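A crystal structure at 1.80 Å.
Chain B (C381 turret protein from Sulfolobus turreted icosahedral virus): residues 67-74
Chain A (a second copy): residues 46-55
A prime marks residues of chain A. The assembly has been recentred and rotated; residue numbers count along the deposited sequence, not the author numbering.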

ATOM      1  N   ALA B  67     -32.218  17.208 -24.716  1.00 33.07           N
ATOM      2  CA  ALA B  67     -31.731  15.843 -24.876  1.00 28.84           C
ATOM      3  C   ALA B  67     -31.364  15.368 -23.480  1.00 31.20           C
ATOM      4  O   ALA B  67     -31.361  16.168 -22.529  1.00 30.94           O
ATOM      5  CB  ALA B  67     -30.517  15.833 -25.780  1.00 28.27           C
ATOM      6  N   SER B  68     -31.053  14.084 -23.341  1.00 26.11           N
ATOM      7  CA  SER B  68     -30.585  13.550 -22.064  1.00 26.49           C
ATOM      8  C   SER B  68     -29.470  12.559 -22.307  1.00 29.59           C
ATOM      9  O   SER B  68     -29.393  11.947 -23.369  1.00 31.92           O
ATOM     10  CB  SER B  68     -31.700  12.823 -21.330  1.00 30.80           C
ATOM     11  OG  SER B  68     -32.833  13.647 -21.168  1.00 37.99           O
ATOM     12  N   ILE B  69     -28.630  12.386 -21.296  1.00 27.41           N
ATOM     13  CA  ILE B  69     -27.742  11.247 -21.241  1.00 24.32           C
ATOM     14  C   ILE B  69     -28.197  10.431 -20.058  1.00 27.82           C
ATOM     15  O   ILE B  69     -28.361  10.969 -18.956  1.00 26.04           O
ATOM     16  CB  ILE B  69     -26.300  11.691 -21.043  1.00 28.40           C
ATOM     17  CG1 ILE B  69     -25.835  12.480 -22.266  1.00 24.50           C
ATOM     18  CG2 ILE B  69     -25.387  10.474 -20.792  1.00 25.96           C
ATOM     19  CD1 ILE B  69     -24.426  13.064 -22.086  1.00 25.74           C
ATOM     20  N   ILE B  70     -28.422   9.143 -20.283  1.00 23.82           N
ATOM     21  CA  ILE B  70     -28.939   8.255 -19.254  1.00 22.96           C
ATOM     22  C   ILE B  70     -28.125   6.972 -19.324  1.00 27.09           C
ATOM     23  O   ILE B  70     -28.029   6.371 -20.393  1.00 26.97           O
ATOM     24  CB  ILE B  70     -30.423   7.912 -19.513  1.00 25.41           C
ATOM     25  CG1 ILE B  70     -31.285   9.185 -19.597  1.00 27.90           C
ATOM     26  CG2 ILE B  70     -30.938   6.954 -18.450  1.00 29.62           C
ATOM     27  CD1 ILE B  70     -32.802   8.919 -19.691  1.00 25.21           C
ATOM     28  N   ILE B  71     -27.552   6.563 -18.192  1.00 28.39           N
ATOM     29  CA  ILE B  71     -26.714   5.353 -18.153  1.00 26.19           C
ATOM     30  C   ILE B  71     -27.155   4.400 -17.041  1.00 28.42           C
ATOM     31  O   ILE B  71     -26.878   4.649 -15.862  1.00 28.72           O
ATOM     32  CB  ILE B  71     -25.237   5.712 -17.906  1.00 22.74           C
ATOM     33  CG1 ILE B  71     -24.800   6.862 -18.810  1.00 22.59           C
ATOM     34  CG2 ILE B  71     -24.326   4.475 -18.133  1.00 20.87           C
ATOM     35  CD1 ILE B  71     -23.356   7.350 -18.585  1.00 29.49           C
ATOM     36  N   ASP B  72     -27.847   3.320 -17.393  1.00 28.03           N
ATOM     37  CA  ASP B  72     -28.164   2.306 -16.384  1.00 23.33           C
ATOM     38  C   ASP B  72     -27.323   1.031 -16.541  1.00 27.94           C
ATOM     39  O   ASP B  72     -27.499   0.051 -15.804  1.00 28.58           O
ATOM     40  CB  ASP B  72     -29.663   1.989 -16.352  1.00 24.38           C
ATOM     41  CG  ASP B  72     -30.094   1.020 -17.434  1.00 38.98           C
ATOM     42  OD1 ASP B  72     -31.076   0.263 -17.204  1.00 42.02           O
ATOM     43  OD2 ASP B  72     -29.468   1.036 -18.516  1.00 36.10           O
ATOM     44  N   ASP B  73     -26.386   1.053 -17.478  1.00 25.30           N
ATOM     45  CA  ASP B  73     -25.552  -0.121 -17.747  1.00 34.96           C
ATOM     46  C   ASP B  73     -24.696  -0.538 -16.558  1.00 28.90           C
ATOM     47  O   ASP B  73     -24.402   0.279 -15.685  1.00 31.86           O
ATOM     48  CB  ASP B  73     -24.640   0.182 -18.934  1.00 35.46           C
ATOM     49  CG  ASP B  73     -25.416   0.480 -20.196  1.00 35.74           C
ATOM     50  OD1 ASP B  73     -26.080   1.554 -20.234  1.00 35.27           O
ATOM     51  OD2 ASP B  73     -25.355  -0.344 -21.150  1.00 34.96           O
ATOM     52  N   GLU B  74     -24.289  -1.805 -16.543  1.00 27.39           N
ATOM     53  CA  GLU B  74     -23.485  -2.341 -15.447  1.00 31.86           C
ATOM     54  C   GLU B  74     -22.017  -1.897 -15.536  1.00 37.85           C
ATOM     55  O   GLU B  74     -21.122  -2.723 -15.668  1.00 33.10           O
ATOM     56  CB  GLU B  74     -23.549  -3.870 -15.399  1.00 29.93           C
ATOM     57  CG  GLU B  74     -24.948  -4.459 -15.409  1.00 39.67           C
ATOM     58  CD  GLU B  74     -25.791  -3.965 -14.256  1.00 48.67           C
ATOM     59  OE1 GLU B  74     -27.022  -4.151 -14.312  1.00 54.53           O
ATOM     60  OE2 GLU B  74     -25.228  -3.400 -13.293  1.00 42.33           O
TER
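Chain A 46-55: SYLLYGNTKI

Packing of a β-hairpin of chain A (SYLLYGNTKI, Ser46′ to Ile55′) on residues 67-74 of chain B, two copies of the C381 turret protein. Chain B runs as an extended strand from Ala67 to Ile71 and leaves it as a loop from Asp72 onward. Chain A has two antiparallel strands, 46-49 and 52-55, joined by a type I′ turn from Leu49′ to Asn52′. Tyr50′ (phi/psi 48/44) and Gly51′ (82/-8) occupy its corners; at the angles of Gly51′ a CB would be jammed against the carbonyl O of Tyr50′, so the bend itself calls for glycine. The backbone polar groups facing inward across the hairpin pair with one another: Leu49′ N to Asn52′ O (2.7 Å) and Asn52′ N to Leu49′ O (2.8 Å) close the turn, while Tyr47′ N to Lys54′ O (3.1 Å) and Lys54′ N to Tyr47′ O (2.9 Å) form the next rung. No backbone hydrogen bond joins the two stretches; their closest CA atoms, those of Ile70 and Leu49′, are 7.7 Å apart, and side chains fill the gap.

Asp72 (chi1 p) is the polar centre of the contact. Asp72 OD1 accepts a hydrogen bond from Tyr47′ OH (2.6 Å), approaching the edge of the tyrosine ring near its plane, and is also hydrogen-bonded elsewhere in the structure. Asp72 OD2 accepts from Lys54′ NZ (2.7 Å) in a salt bridge, which the lysine reaches with all four chi angles t. The carboxylate thus ties together side chains from both hairpin strands. Lys54′ NZ donates as well to water 2 (3.0 Å), which also lies within hydrogen-bonding distance of Asp73 OD1 (2.7 Å); the direct separation of Lys54′ NZ and Asp73 OD1, 4.1 Å, is beyond a salt bridge, and water 2 lies near both.

Beside this network lies an apolar patch. Ile70 CG2 meets Leu49′ CD1 at 3.8 Å and the edge of the Tyr50′ ring, at CD2, at 4.5 Å. Leu49′ CD1 also comes within 3.8 Å of Asp72 CG, carrying the patch up to the carboxylate. On its other branch, Ile70 CD1 lies 3.4 Å from Asn52′ ND2, a contact without a hydrogen bond. Asn52′ ND2 donates to water 1 (2.7 Å) and, weakly, to Leu49′ O (3.5 Å), while Asn52′ OD1 is satisfied elsewhere in the structure. Water 1 is also hydrogen-bonded to Ser68 OG (3.0 Å), bridging a direct Ser68 OG to Asn52′ ND2 separation of 4.4 Å.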

ATOM      1  N   SER A  46     -38.650  -2.897 -23.770  1.00 32.02           N
ATOM      2  CA  SER A  46     -38.735  -1.479 -23.459  1.00 32.08           C
ATOM      3  C   SER A  46     -38.981  -1.281 -21.968  1.00 34.40           C
ATOM      4  O   SER A  46     -39.795  -1.979 -21.368  1.00 31.34           O
ATOM      5  CB  SER A  46     -39.906  -0.846 -24.220  1.00 39.13           C
ATOM      6  OG  SER A  46     -39.791  -1.044 -25.613  1.00 58.28           O
ATOM      7  N   TYR A  47     -38.304  -0.311 -21.365  1.00 31.14           N
ATOM      8  CA  TYR A  47     -38.626   0.040 -19.980  1.00 32.17           C
ATOM      9  C   TYR A  47     -38.283   1.491 -19.701  1.00 32.36           C
ATOM     10  O   TYR A  47     -37.532   2.107 -20.445  1.00 28.82           O
ATOM     11  CB  TYR A  47     -37.935  -0.900 -18.972  1.00 30.90           C
ATOM     12  CG  TYR A  47     -36.408  -0.931 -19.008  1.00 33.49           C
ATOM     13  CD1 TYR A  47     -35.651  -0.154 -18.135  1.00 31.18           C
ATOM     14  CD2 TYR A  47     -35.730  -1.768 -19.877  1.00 32.66           C
ATOM     15  CE1 TYR A  47     -34.253  -0.205 -18.143  1.00 30.53           C
ATOM     16  CE2 TYR A  47     -34.334  -1.812 -19.904  1.00 32.93           C
ATOM     17  CZ  TYR A  47     -33.607  -1.031 -19.037  1.00 34.79           C
ATOM     18  OH  TYR A  47     -32.225  -1.087 -19.071  1.00 36.29           O
ATOM     19  N   LEU A  48     -38.859   2.030 -18.626  1.00 33.13           N
ATOM     20  CA  LEU A  48     -38.773   3.464 -18.333  1.00 34.58           C
ATOM     21  C   LEU A  48     -37.564   3.854 -17.475  1.00 34.41           C
ATOM     22  O   LEU A  48     -37.270   3.207 -16.461  1.00 32.82           O
ATOM     23  CB  LEU A  48     -40.034   3.923 -17.613  1.00 39.06           C
ATOM     24  CG  LEU A  48     -41.295   4.037 -18.451  1.00 41.90           C
ATOM     25  CD1 LEU A  48     -42.455   4.416 -17.563  1.00 46.98           C
ATOM     26  CD2 LEU A  48     -41.088   5.069 -19.525  1.00 39.77           C
ATOM     27  N   LEU A  49     -36.885   4.918 -17.895  1.00 31.36           N
ATOM     28  CA  LEU A  49     -35.774   5.514 -17.152  1.00 32.46           C
ATOM     29  C   LEU A  49     -36.017   7.016 -17.120  1.00 30.13           C
ATOM     30  O   LEU A  49     -35.942   7.693 -18.154  1.00 32.62           O
ATOM     31  CB  LEU A  49     -34.428   5.212 -17.821  1.00 29.95           C
ATOM     32  CG  LEU A  49     -33.959   3.758 -17.815  1.00 29.66           C
ATOM     33  CD1 LEU A  49     -32.622   3.594 -18.543  1.00 26.29           C
ATOM     34  CD2 LEU A  49     -33.877   3.211 -16.387  1.00 31.50           C
ATOM     35  N   TYR A  50     -36.330   7.536 -15.936  1.00 34.95           N
ATOM     36  CA  TYR A  50     -36.652   8.956 -15.785  1.00 37.18           C
ATOM     37  C   TYR A  50     -37.675   9.432 -16.832  1.00 36.45           C
ATOM     38  O   TYR A  50     -37.524  10.499 -17.424  1.00 34.06           O
ATOM     39  CB  TYR A  50     -35.372   9.802 -15.843  1.00 36.69           C
ATOM     40  CG  TYR A  50     -34.360   9.485 -14.749  1.00 40.22           C
ATOM     41  CD1 TYR A  50     -34.522   9.962 -13.449  1.00 46.59           C
ATOM     42  CD2 TYR A  50     -33.243   8.724 -15.022  1.00 41.25           C
ATOM     43  CE1 TYR A  50     -33.597   9.679 -12.455  1.00 42.07           C
ATOM     44  CE2 TYR A  50     -32.315   8.431 -14.039  1.00 42.09           C
ATOM     45  CZ  TYR A  50     -32.488   8.909 -12.758  1.00 44.64           C
ATOM     46  OH  TYR A  50     -31.525   8.590 -11.791  1.00 44.05           O
ATOM     47  N   GLY A  51     -38.715   8.628 -17.054  1.00 35.26           N
ATOM     48  CA  GLY A  51     -39.769   8.988 -17.988  1.00 33.59           C
ATOM     49  C   GLY A  51     -39.458   8.695 -19.446  1.00 35.65           C
ATOM     50  O   GLY A  51     -40.336   8.821 -20.304  1.00 36.38           O
ATOM     51  N   ASN A  52     -38.221   8.309 -19.732  1.00 30.27           N
ATOM     52  CA  ASN A  52     -37.830   7.975 -21.105  1.00 32.98           C
ATOM     53  C   ASN A  52     -37.883   6.475 -21.315  1.00 37.56           C
ATOM     54  O   ASN A  52     -37.701   5.713 -20.369  1.00 39.60           O
ATOM     55  CB  ASN A  52     -36.425   8.516 -21.394  1.00 32.38           C
ATOM     56  CG  ASN A  52     -36.363  10.020 -21.273  1.00 34.70           C
ATOM     57  OD1 ASN A  52     -36.827  10.741 -22.155  1.00 40.29           O
ATOM     58  ND2 ASN A  52     -35.813  10.502 -20.169  1.00 33.16           N
ATOM     59  N   THR A  53     -38.150   6.047 -22.545  1.00 36.06           N
ATOM     60  CA  THR A  53     -38.245   4.620 -22.823  1.00 33.30           C
ATOM     61  C   THR A  53     -36.985   4.085 -23.497  1.00 27.63           C
ATOM     62  O   THR A  53     -36.701   4.386 -24.658  1.00 32.42           O
ATOM     63  CB  THR A  53     -39.458   4.308 -23.687  1.00 33.70           C
ATOM     64  OG1 THR A  53     -40.637   4.772 -23.025  1.00 39.05           O
ATOM     65  CG2 THR A  53     -39.575   2.825 -23.912  1.00 38.85           C
ATOM     66  N   LYS A  54     -36.230   3.289 -22.748  1.00 28.22           N
ATOM     67  CA  LYS A  54     -35.055   2.624 -23.300  1.00 26.43           C
ATOM     68  C   LYS A  54     -35.535   1.410 -24.090  1.00 29.07           C
ATOM     69  O   LYS A  54     -36.339   0.624 -23.598  1.00 30.11           O
ATOM     70  CB  LYS A  54     -34.119   2.183 -22.174  1.00 24.72           C
ATOM     71  CG  LYS A  54     -32.926   1.339 -22.632  1.00 29.04           C
ATOM     72  CD  LYS A  54     -31.918   1.116 -21.489  1.00 30.89           C
ATOM     73  CE  LYS A  54     -31.022  -0.071 -21.787  1.00 37.21           C
ATOM     74  NZ  LYS A  54     -29.779  -0.094 -20.947  1.00 33.88           N
ATOM     75  N   ILE A  55     -35.055   1.263 -25.318  1.00 27.44           N
ATOM     76  CA  ILE A  55     -35.464   0.143 -26.147  1.00 27.27           C
ATOM     77  C   ILE A  55     -34.223  -0.655 -26.568  1.00 29.09           C
ATOM     78  O   ILE A  55     -33.290  -0.091 -27.148  1.00 33.02           O
ATOM     79  CB  ILE A  55     -36.208   0.626 -27.391  1.00 29.04           C
ATOM     80  CG1 ILE A  55     -37.418   1.466 -26.986  1.00 34.64           C
ATOM     81  CG2 ILE A  55     -36.656  -0.552 -28.240  1.00 26.60           C
ATOM     82  CD1 ILE A  55     -38.207   2.014 -28.182  1.00 29.72           C
TER
HETATM   83  O   HOH W   1     -35.351  13.126 -19.704  1.00 34.98           O
HETATM   84  O   HOH W   2     -27.824   1.783 -22.240  1.00 31.36           O